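PDB 6ZJK: ribonucleoside-diphosphate reductase subunit beta, which forms the diiron-carrying R2 subunit of a ribonucleotide reductase, the enzyme that converts ribonucleoside diphosphates to deoxyribonucleotides, and probably supplies the radical needed for that reduction. Local coordinates for residues Y146-V151 against D158-Q163. Sequence-based numbering, arbitrary orientation.
Sequences YILDTV and DKIYDQ
Leu148, near the end of helix 124-151, and Ile160, in the last turn of helix 154-161, bring the two backbones nearest each other, with CA atoms 8.2 Å apart. Both CA-CB bonds point toward the opposite segment, and the 133 Å² buried between the segments is shared by these two residues and Tyr161. Ile160 CG2 packs against both methyls of Leu148, closer to CD1 (3.8 Å) than to CD2 (4.1 Å), and Leu148 CD2 also meets Ile160 CD1 at 3.9 Å. With CG1 anti to the carbonyl carbon (chi1 -68°) and CG2 anti to the backbone N, both branches of the isoleucine reach the leucine. Tyr161 adds an oblique contact through ring atom CD1, 4.2 Å from Leu148 CD1; its hydroxyl, at the far end of the ring, hydrogen-bonds Ser145 OG and the backbone N of Asn52 of the second subunit. Phe96 and Ile100 of helix 90-118 extend the apolar cluster by touching Leu148 and Ile160, respectively. This is apolar packing between two consecutive helices joined by a short turn, at the periphery of the all-helical R2 fold: the centre of the contact lies about 21 Å from the centre of the chain, bordering the second subunit.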
loop_
_atom_site.group_PDB
_atom_site.type_symbol
_atom_site.label_atom_id
_atom_site.label_comp_id
_atom_site.label_asym_id
_atom_site.label_seq_id
_atom_site.Cartn_x
_atom_site.Cartn_y
_atom_site.Cartn_z
ATOM N N TYR A 146 -13.523 -3.065 -13.645
ATOM C CA TYR A 146 -14.085 -1.988 -14.398
ATOM C C TYR A 146 -14.301 -2.366 -15.859
ATOM O O TYR A 146 -15.290 -2.029 -16.404
ATOM C CB TYR A 146 -13.253 -0.740 -14.303
ATOM C CG TYR A 146 -13.609 0.349 -15.248
ATOM C CD1 TYR A 146 -14.836 0.895 -15.268
ATOM C CD2 TYR A 146 -12.699 0.871 -16.086
ATOM C CE1 TYR A 146 -15.148 1.898 -16.109
ATOM C CE2 TYR A 146 -13.001 1.882 -16.936
ATOM C CZ TYR A 146 -14.236 2.383 -16.949
ATOM O OH TYR A 146 -14.539 3.385 -17.782
ATOM N N ILE A 147 -13.332 -3.011 -16.487
ATOM C CA ILE A 147 -13.496 -3.461 -17.879
ATOM C C ILE A 147 -14.682 -4.425 -17.999
ATOM O O ILE A 147 -15.563 -4.251 -18.848
ATOM C CB ILE A 147 -12.201 -4.095 -18.418
ATOM C CG1 ILE A 147 -11.118 -3.026 -18.609
ATOM C CG2 ILE A 147 -12.471 -4.857 -19.742
ATOM C CD1 ILE A 147 -9.712 -3.578 -18.894
ATOM N N LEU A 148 -14.702 -5.464 -17.157
ATOM C CA LEU A 148 -15.669 -6.540 -17.317
ATOM C C LEU A 148 -17.084 -6.090 -16.995
ATOM O O LEU A 148 -18.046 -6.561 -17.626
ATOM C CB LEU A 148 -15.264 -7.745 -16.467
ATOM C CG LEU A 148 -13.958 -8.445 -16.849
ATOM C CD1 LEU A 148 -13.793 -9.612 -15.901
ATOM C CD2 LEU A 148 -13.939 -8.926 -18.360
ATOM N N ASP A 149 -17.237 -5.216 -15.985
ATOM C CA ASP A 149 -18.556 -4.728 -15.616
ATOM C C ASP A 149 -19.096 -3.761 -16.656
ATOM O O ASP A 149 -20.317 -3.591 -16.758
ATOM C CB ASP A 149 -18.509 -4.052 -14.237
ATOM C CG ASP A 149 -19.896 -3.822 -13.650
ATOM O OD1 ASP A 149 -20.670 -4.804 -13.508
ATOM O OD2 ASP A 149 -20.217 -2.661 -13.324
ATOM N N THR A 150 -18.218 -3.135 -17.443
ATOM C CA THR A 150 -18.699 -2.146 -18.399
ATOM C C THR A 150 -18.985 -2.731 -19.777
ATOM O O THR A 150 -20.020 -2.401 -20.369
ATOM C CB THR A 150 -17.705 -0.992 -18.508
ATOM O OG1 THR A 150 -17.571 -0.398 -17.222
ATOM C CG2 THR A 150 -18.234 0.056 -19.467
ATOM N N VAL A 151 -18.144 -3.650 -20.279
ATOM C CA VAL A 151 -18.337 -4.114 -21.651
ATOM C C VAL A 151 -19.273 -5.311 -21.765
ATOM O O VAL A 151 -19.684 -5.645 -22.881
ATOM C CB VAL A 151 -17.005 -4.489 -22.344
ATOM C CG1 VAL A 151 -15.973 -3.367 -22.189
ATOM C CG2 VAL A 151 -16.450 -5.800 -21.799
ATOM N N ASP A 158 -19.162 -12.724 -14.413
ATOM C CA ASP A 158 -18.830 -13.689 -13.366
ATOM C C ASP A 158 -18.224 -14.953 -13.958
ATOM O O ASP A 158 -17.404 -15.609 -13.305
ATOM C CB ASP A 158 -20.079 -14.037 -12.526
ATOM C CG ASP A 158 -20.435 -12.961 -11.474
ATOM O OD1 ASP A 158 -19.722 -11.940 -11.359
ATOM O OD2 ASP A 158 -21.453 -13.137 -10.758
ATOM N N LYS A 159 -18.631 -15.311 -15.184
ATOM C CA LYS A 159 -18.062 -16.454 -15.885
ATOM C C LYS A 159 -16.581 -16.223 -16.208
ATOM O O LYS A 159 -15.782 -17.160 -16.155
ATOM C CB LYS A 159 -18.861 -16.713 -17.159
ATOM C CG LYS A 159 -18.610 -18.065 -17.821
ATOM C CD LYS A 159 -18.753 -17.939 -19.334
ATOM C CE LYS A 159 -19.030 -19.287 -20.021
ATOM N NZ LYS A 159 -19.562 -19.189 -21.396
ATOM N N ILE A 160 -16.208 -14.987 -16.557
ATOM C CA ILE A 160 -14.804 -14.677 -16.841
ATOM C C ILE A 160 -13.980 -14.671 -15.553
ATOM O O ILE A 160 -12.878 -15.227 -15.511
ATOM C CB ILE A 160 -14.681 -13.356 -17.617
ATOM C CG1 ILE A 160 -15.275 -13.530 -19.024
ATOM C CG2 ILE A 160 -13.206 -12.902 -17.696
ATOM C CD1 ILE A 160 -15.589 -12.226 -19.715
ATOM N N TYR A 161 -14.504 -14.038 -14.488
ATOM C CA TYR A 161 -13.900 -14.164 -13.160
ATOM C C TYR A 161 -13.553 -15.621 -12.834
ATOM O O TYR A 161 -12.449 -15.912 -12.359
ATOM C CB TYR A 161 -14.847 -13.643 -12.074
ATOM C CG TYR A 161 -14.944 -12.152 -11.739
ATOM C CD1 TYR A 161 -13.918 -11.243 -11.983
ATOM C CD2 TYR A 161 -16.082 -11.689 -11.090
ATOM C CE1 TYR A 161 -14.067 -9.874 -11.608
ATOM C CE2 TYR A 161 -16.247 -10.378 -10.735
ATOM C CZ TYR A 161 -15.257 -9.466 -10.977
ATOM O OH TYR A 161 -15.526 -8.171 -10.556
ATOM N N ASP A 162 -14.487 -16.552 -13.078
ATOM C CA ASP A 162 -14.359 -17.936 -12.623
ATOM C C ASP A 162 -13.678 -18.848 -13.649
ATOM O O ASP A 162 -13.729 -20.073 -13.502
ATOM C CB ASP A 162 -15.735 -18.520 -12.285
ATOM C CG ASP A 162 -16.264 -18.050 -10.941
ATOM O OD1 ASP A 162 -15.455 -17.730 -10.050
ATOM O OD2 ASP A 162 -17.496 -17.998 -10.775
ATOM N N GLN A 163 -13.009 -18.279 -14.650
ATOM C CA GLN A 163 -12.508 -19.161 -15.695
ATOM C C GLN A 163 -11.502 -20.172 -15.144
ATOM O O GLN A 163 -11.476 -21.334 -15.577
ATOM C CB GLN A 163 -11.900 -18.306 -16.809
ATOM C CG GLN A 163 -11.612 -19.014 -18.090
ATOM C CD GLN A 163 -12.795 -19.134 -19.021
ATOM O OE1 GLN A 163 -12.722 -19.849 -20.016
ATOM N NE2 GLN A 163 -13.892 -18.435 -18.712
#